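Local coordinates for protein manganese lipoxygenase (Gaeumannomyces graminis, PDB 5FX8) that oxygenates linoleic and alpha-linolenic acids to 11S- and 13R-hydroperoxy fatty acids, using a catalytic manganese ion, at residues A[211-216]-A[390-395]; A[438-443]-A[455-460]; A[559-562]-A[568-571]. One frame throughout, in Å; residues are numbered along the deposited sequence.

The three contacts follow one another along the chain, each closing before the next opens, and none touches another. Contact 1 joins the small antiparallel sheet to a loop, contact 2 joins a helix to the loop that follows it, and contact 3 joins two consecutive helices. Contacts 2 and 3 are the nearest pair, with centres 25 Å apart and nearest atoms about 12 Å apart. Contact 1 lies farther off, its centre 36 Å from contact 2 and 42 Å from contact 3. All three are structural packing away from the manganese site of H290, H294, H478, N482 and V618, although the loop of contact 2 leads into the helix that carries H478 in its last turns.

Contact 1 of 3, residues A[211-216]-A[390-395]; sequences RLFLVD and PRLPHF
R211, just before strand 212-216, and F213 within it reach P390 and L392 of the loop, the first pair with P390 CG packed over the R211 guanidinium face and the other by apolar contact. In the first pair the proline ring crosses the arginine at about a right angle. P390 CG sits over the centre of one guanidinium face, 3.7 Å from R211 NH1 and 3.8 Å from R211 CZ. Further back along the same chain, R211 CG lies 3.8 Å from P390 CD. A bend at chi3 (87°) turns the guanidinium so that one face lies against the proline. R211 NE is hydrogen-bonded to L240 O of the adjacent strand, which helps to fix the rotation of this group.

The apolar pair lies deeper. F213 CZ meets L392 CD2 at 3.7 Å, the methyl coming to the ring obliquely while the two side chains slide past each other in opposite directions. F247, on strand 246-253, stacks edge-to-face with F213 and also touches L392, so F247 packs against both members of the pair.

Polar ties run to the surroundings: P390 O accepts a hydrogen bond from R178 NH2, and R391 NH2 binds S233 O of the neighbouring zonadhesin chain. The arrangement is that of a loop packed against a small antiparallel sheet, here the five-stranded one beside the mainly helical body of this lipoxygenase.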
# COMPACT_ATOMS: atom_id res chain seq x y z
N ARG A 211 1.60 27.88 -21.96
CA ARG A 211 2.60 26.82 -21.96
C ARG A 211 3.41 26.75 -20.66
O ARG A 211 4.34 25.96 -20.60
CB ARG A 211 3.54 26.97 -23.15
CG ARG A 211 2.84 27.20 -24.45
CD ARG A 211 3.76 27.29 -25.63
NE ARG A 211 4.07 25.99 -26.21
CZ ARG A 211 3.53 25.49 -27.32
NH1 ARG A 211 2.64 26.16 -28.00
NH2 ARG A 211 3.90 24.30 -27.75
N LEU A 212 3.08 27.54 -19.64
CA LEU A 212 3.78 27.51 -18.35
C LEU A 212 2.94 26.81 -17.29
O LEU A 212 1.74 27.07 -17.16
CB LEU A 212 4.11 28.92 -17.86
CG LEU A 212 5.34 29.66 -18.38
CD1 LEU A 212 5.57 30.82 -17.49
CD2 LEU A 212 6.57 28.80 -18.41
N PHE A 213 3.59 25.95 -16.51
CA PHE A 213 2.97 25.14 -15.47
C PHE A 213 3.78 25.30 -14.19
O PHE A 213 4.99 25.52 -14.23
CB PHE A 213 2.93 23.67 -15.85
CG PHE A 213 2.21 23.38 -17.11
CD1 PHE A 213 2.82 23.56 -18.34
CD2 PHE A 213 0.92 22.89 -17.08
CE1 PHE A 213 2.15 23.28 -19.50
CE2 PHE A 213 0.26 22.61 -18.24
CZ PHE A 213 0.88 22.81 -19.44
N LEU A 214 3.12 25.17 -13.05
CA LEU A 214 3.72 25.49 -11.77
C LEU A 214 3.47 24.38 -10.77
O LEU A 214 2.36 23.86 -10.70
CB LEU A 214 3.16 26.79 -11.20
CG LEU A 214 3.55 27.14 -9.77
CD1 LEU A 214 5.03 27.32 -9.64
CD2 LEU A 214 2.88 28.41 -9.38
N VAL A 215 4.49 24.03 -10.00
CA VAL A 215 4.33 23.28 -8.77
C VAL A 215 4.75 24.17 -7.62
O VAL A 215 5.89 24.65 -7.58
CB VAL A 215 5.16 22.00 -8.77
CG1 VAL A 215 5.04 21.28 -7.43
CG2 VAL A 215 4.72 21.13 -9.89
N ASP A 216 3.86 24.39 -6.67
CA ASP A 216 4.08 25.34 -5.59
C ASP A 216 4.16 24.60 -4.26
O ASP A 216 3.14 24.35 -3.63
CB ASP A 216 2.96 26.39 -5.56
CG ASP A 216 3.33 27.63 -4.75
OD1 ASP A 216 4.20 27.53 -3.89
OD2 ASP A 216 2.76 28.71 -4.96
N PRO A 390 -1.84 24.90 -25.19
CA PRO A 390 -1.79 23.65 -25.95
C PRO A 390 -2.03 22.43 -25.08
O PRO A 390 -2.08 22.48 -23.86
CB PRO A 390 -0.38 23.63 -26.52
CG PRO A 390 0.38 24.39 -25.60
CD PRO A 390 -0.50 25.49 -25.08
N ARG A 391 -2.15 21.31 -25.76
CA ARG A 391 -2.53 20.05 -25.14
C ARG A 391 -1.25 19.33 -24.74
O ARG A 391 -0.29 19.29 -25.51
CB ARG A 391 -3.34 19.22 -26.14
CG ARG A 391 -4.01 17.96 -25.62
CD ARG A 391 -4.73 17.16 -26.73
NE ARG A 391 -6.14 17.01 -26.42
CZ ARG A 391 -7.09 17.66 -27.06
NH1 ARG A 391 -6.75 18.44 -28.07
NH2 ARG A 391 -8.37 17.54 -26.73
N LEU A 392 -1.22 18.82 -23.53
CA LEU A 392 -0.10 18.01 -23.10
C LEU A 392 -0.00 16.76 -23.96
O LEU A 392 -0.95 15.97 -24.00
CB LEU A 392 -0.26 17.61 -21.64
CG LEU A 392 -0.23 18.74 -20.63
CD1 LEU A 392 -0.62 18.23 -19.27
CD2 LEU A 392 1.16 19.27 -20.62
N PRO A 393 1.11 16.52 -24.64
CA PRO A 393 1.20 15.31 -25.46
C PRO A 393 1.18 14.01 -24.66
O PRO A 393 0.80 12.97 -25.22
CB PRO A 393 2.51 15.50 -26.23
CG PRO A 393 3.21 16.61 -25.59
CD PRO A 393 2.20 17.47 -24.94
N HIS A 394 1.56 14.00 -23.39
CA HIS A 394 1.67 12.76 -22.63
C HIS A 394 1.31 13.04 -21.18
O HIS A 394 1.95 13.87 -20.53
CB HIS A 394 3.07 12.19 -22.70
CG HIS A 394 3.47 11.77 -24.07
ND1 HIS A 394 2.97 10.63 -24.67
CD2 HIS A 394 4.32 12.33 -24.97
CE1 HIS A 394 3.50 10.51 -25.88
NE2 HIS A 394 4.31 11.53 -26.08
N PHE A 395 0.30 12.35 -20.68
CA PHE A 395 -0.16 12.47 -19.30
C PHE A 395 -0.43 11.05 -18.83
O PHE A 395 -1.58 10.58 -18.81
CB PHE A 395 -1.40 13.37 -19.22
CG PHE A 395 -1.74 13.84 -17.84
CD1 PHE A 395 -1.15 13.29 -16.72
CD2 PHE A 395 -2.68 14.83 -17.67
CE1 PHE A 395 -1.49 13.71 -15.49
CE2 PHE A 395 -3.01 15.27 -16.43
CZ PHE A 395 -2.43 14.71 -15.34

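Contact 2 of 3, residues A[438-443]-A[455-460]; sequences NWIAEA and APLRRR
I440 meets the loop at two places, A455 and L457, and each of its branches takes one of them. With chi1 at -52°, I440 CG1 lies beside the backbone N and CG2 anti to it; I440 CG2 comes 3.7 Å from A455 CB. The other arm, CG1 and CD1, is directed to L457, where I440 CD1 and L457 CD1 are 3.8 Å apart and the two side chains cross at about a right angle. I440 CD1 also lies over one face of the W439 ring, 4.2 Å above its plane and offset toward the rim.

In the helical domain of the lipoxygenase, a loop returning to its own helix links helix 434-444 to helix 460-481, which bears the manganese ligand H478. The loop comes back to the helix at A455 and L457, then leads away into helix 460-481. The peptide bond before P456 is cis, and the CB atoms of A455 and L457 on either side of P456 both point toward the helix.

After I440 comes A441, whose part is small: A441 N is 4.1 Å from A455 CB, at the more solvent-exposed end of the contact. L457 is further covered by L430 of helix 428-431, and its backbone N is hydrogen-bonded to Q437 OE1. E442 turns to the other side of the helix, where its carboxylate forms salt bridges with R67 and R306 and a hydrogen bond with Y72.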
# COMPACT_ATOMS: atom_id res chain seq x y z
N ASN A 438 -31.40 9.33 2.82
CA ASN A 438 -30.89 9.67 4.15
C ASN A 438 -29.38 9.74 4.15
O ASN A 438 -28.81 10.64 4.75
CB ASN A 438 -31.36 8.67 5.19
CG ASN A 438 -32.77 8.87 5.56
OD1 ASN A 438 -33.36 9.87 5.19
ND2 ASN A 438 -33.35 7.93 6.27
N TRP A 439 -28.72 8.79 3.50
CA TRP A 439 -27.27 8.87 3.36
C TRP A 439 -26.85 10.22 2.80
O TRP A 439 -25.88 10.81 3.27
CB TRP A 439 -26.78 7.74 2.48
CG TRP A 439 -25.37 7.74 2.18
CD1 TRP A 439 -24.37 8.21 2.96
CD2 TRP A 439 -24.75 7.24 1.00
NE1 TRP A 439 -23.16 8.02 2.36
CE2 TRP A 439 -23.36 7.43 1.14
CE3 TRP A 439 -25.23 6.64 -0.17
CZ2 TRP A 439 -22.45 7.05 0.16
CZ3 TRP A 439 -24.32 6.27 -1.14
CH2 TRP A 439 -22.95 6.48 -0.97
N ILE A 440 -27.55 10.71 1.79
CA ILE A 440 -27.11 11.96 1.17
C ILE A 440 -27.34 13.13 2.12
O ILE A 440 -26.48 14.00 2.28
CB ILE A 440 -27.81 12.17 -0.17
CG1 ILE A 440 -27.64 10.93 -1.04
CG2 ILE A 440 -27.25 13.38 -0.86
CD1 ILE A 440 -26.24 10.61 -1.33
N ALA A 441 -28.51 13.16 2.75
CA ALA A 441 -28.79 14.22 3.71
C ALA A 441 -27.81 14.18 4.89
O ALA A 441 -27.34 15.21 5.36
CB ALA A 441 -30.24 14.08 4.18
N GLU A 442 -27.49 12.98 5.37
CA GLU A 442 -26.56 12.79 6.47
C GLU A 442 -25.16 13.25 6.09
O GLU A 442 -24.45 13.84 6.90
CB GLU A 442 -26.56 11.31 6.86
CG GLU A 442 -25.58 10.87 7.91
CD GLU A 442 -26.14 10.92 9.32
OE1 GLU A 442 -27.39 10.94 9.46
OE2 GLU A 442 -25.34 10.92 10.29
N ALA A 443 -24.75 12.94 4.86
CA ALA A 443 -23.45 13.39 4.40
C ALA A 443 -23.40 14.89 4.38
O ALA A 443 -22.46 15.50 4.88
CB ALA A 443 -23.15 12.83 3.01
N ALA A 455 -28.77 16.74 -1.59
CA ALA A 455 -29.98 15.93 -1.52
C ALA A 455 -31.07 16.81 -2.00
O ALA A 455 -30.95 18.01 -1.85
CB ALA A 455 -30.25 15.48 -0.14
N PRO A 456 -32.11 16.25 -2.59
CA PRO A 456 -32.32 14.84 -2.91
C PRO A 456 -31.60 14.42 -4.15
O PRO A 456 -31.44 15.22 -5.06
CB PRO A 456 -33.82 14.76 -3.15
CG PRO A 456 -34.15 16.06 -3.66
CD PRO A 456 -33.31 17.04 -2.89
N LEU A 457 -31.23 13.16 -4.20
CA LEU A 457 -30.46 12.61 -5.29
C LEU A 457 -31.43 12.02 -6.30
O LEU A 457 -32.14 11.06 -6.01
CB LEU A 457 -29.46 11.56 -4.76
CG LEU A 457 -28.50 10.83 -5.70
CD1 LEU A 457 -27.11 10.45 -5.07
CD2 LEU A 457 -29.19 9.60 -6.31
N ARG A 458 -31.46 12.61 -7.49
CA ARG A 458 -32.51 12.33 -8.45
C ARG A 458 -32.09 11.43 -9.60
O ARG A 458 -32.97 10.81 -10.22
CB ARG A 458 -33.06 13.63 -9.03
CG ARG A 458 -32.97 14.79 -8.07
CD ARG A 458 -33.96 15.88 -8.44
NE ARG A 458 -35.32 15.52 -8.06
CZ ARG A 458 -36.02 16.16 -7.14
NH1 ARG A 458 -35.49 17.20 -6.52
NH2 ARG A 458 -37.26 15.78 -6.85
N ARG A 459 -30.80 11.33 -9.91
CA ARG A 459 -30.34 10.65 -11.11
C ARG A 459 -29.38 9.52 -10.77
O ARG A 459 -28.44 9.73 -10.00
CB ARG A 459 -29.66 11.66 -12.04
CG ARG A 459 -30.57 12.82 -12.47
CD ARG A 459 -29.87 13.84 -13.40
NE ARG A 459 -28.88 14.62 -12.67
CZ ARG A 459 -27.57 14.43 -12.74
NH1 ARG A 459 -27.05 13.50 -13.52
NH2 ARG A 459 -26.76 15.20 -12.01
N ARG A 460 -29.59 8.34 -11.36
CA ARG A 460 -28.63 7.25 -11.23
C ARG A 460 -27.19 7.69 -11.48
O ARG A 460 -26.27 7.22 -10.81
CB ARG A 460 -28.95 6.14 -12.22
CG ARG A 460 -30.24 5.50 -12.02
CD ARG A 460 -30.62 4.70 -13.22
NE ARG A 460 -31.85 4.00 -12.96
CZ ARG A 460 -31.93 2.68 -12.94
NH1 ARG A 460 -30.84 1.98 -13.19
NH2 ARG A 460 -33.07 2.06 -12.67

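Contact 3 of 3, residues A[559-562]-A[568-571]; sequences DLLA and YAAA
A chi1 of -178° places CG of Y568 opposite its own backbone N and sends the ring from helix 566-587 toward L560 and L561. In L561, chi1 of -70° with CG anti to the carbonyl carbon brings CD2 round to the second helix. There L561 CD2 lies at the edge of the tyrosine ring, in its plane, 3.9 Å from Y568 CE1. L561 CD2 is also 3.8 Å from A569 CB, so the same methyl touches both residues.

L560 takes the far end of the ring. L560 CB is 3.9 Å from Y568 CZ and L560 CD1 lies 3.4 Å from Y568 OH, while the carbonyl oxygen, L560 O, stands over one face of the ring. The leucine side chain meets the ring obliquely, so the phenol end is bordered by aliphatic carbon. The hydroxyl is nevertheless satisfied, because Y568 OH is hydrogen-bonded to F555 O, just before helix 558-563, and that bond probably helps to hold the ring in its orientation. L560 O in turn accepts a hydrogen bond from N564 ND2, in the short link between the helices.

This is plain packing, away from the manganese site, of two consecutive helices of the lipoxygenase, 558-563 and 566-587, joined by a two-residue link. F411 of helix 396-420 stacks edge-to-face with Y568 and also touches A571, while V317 and R320 of helix 313-321 border Y568 and L560 respectively.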
# COMPACT_ATOMS: atom_id res chain seq x y z
N ASP A 559 -19.46 -13.24 -0.27
CA ASP A 559 -20.73 -12.81 0.31
C ASP A 559 -21.45 -11.80 -0.56
O ASP A 559 -22.69 -11.74 -0.56
CB ASP A 559 -20.50 -12.24 1.70
CG ASP A 559 -19.82 -13.24 2.61
OD1 ASP A 559 -20.04 -14.47 2.44
OD2 ASP A 559 -19.05 -12.81 3.50
N LEU A 560 -20.71 -10.99 -1.31
CA LEU A 560 -21.36 -10.04 -2.20
C LEU A 560 -21.89 -10.73 -3.44
O LEU A 560 -23.00 -10.43 -3.90
CB LEU A 560 -20.38 -8.92 -2.56
CG LEU A 560 -19.88 -7.96 -1.50
CD1 LEU A 560 -18.95 -6.99 -2.16
CD2 LEU A 560 -21.01 -7.22 -0.93
N LEU A 561 -21.15 -11.70 -3.97
CA LEU A 561 -21.67 -12.52 -5.06
C LEU A 561 -22.86 -13.38 -4.65
O LEU A 561 -23.73 -13.68 -5.47
CB LEU A 561 -20.55 -13.40 -5.60
CG LEU A 561 -19.45 -12.73 -6.36
CD1 LEU A 561 -18.41 -13.75 -6.63
CD2 LEU A 561 -20.02 -12.21 -7.64
N ALA A 562 -22.93 -13.81 -3.39
CA ALA A 562 -24.03 -14.64 -2.95
C ALA A 562 -25.27 -13.84 -2.57
O ALA A 562 -26.37 -14.39 -2.58
CB ALA A 562 -23.60 -15.49 -1.77
N TYR A 568 -25.25 -8.41 -10.45
CA TYR A 568 -24.00 -8.12 -9.75
C TYR A 568 -22.88 -9.04 -10.22
O TYR A 568 -21.77 -8.59 -10.48
CB TYR A 568 -24.19 -8.22 -8.23
CG TYR A 568 -22.94 -7.88 -7.46
CD1 TYR A 568 -21.95 -8.81 -7.29
CD2 TYR A 568 -22.74 -6.60 -6.93
CE1 TYR A 568 -20.79 -8.51 -6.64
CE2 TYR A 568 -21.58 -6.29 -6.27
CZ TYR A 568 -20.61 -7.26 -6.13
OH TYR A 568 -19.44 -7.05 -5.48
N ALA A 569 -23.17 -10.34 -10.38
CA ALA A 569 -22.11 -11.28 -10.73
C ALA A 569 -21.68 -11.13 -12.18
O ALA A 569 -20.50 -11.35 -12.51
CB ALA A 569 -22.55 -12.70 -10.43
N ALA A 570 -22.60 -10.72 -13.05
CA ALA A 570 -22.21 -10.45 -14.43
C ALA A 570 -21.35 -9.19 -14.51
O ALA A 570 -20.38 -9.14 -15.27
CB ALA A 570 -23.45 -10.32 -15.31
N ALA A 571 -21.69 -8.16 -13.72
CA ALA A 571 -20.84 -6.97 -13.73
C ALA A 571 -19.47 -7.29 -13.15
O ALA A 571 -18.46 -6.79 -13.63
CB ALA A 571 -21.49 -5.82 -12.97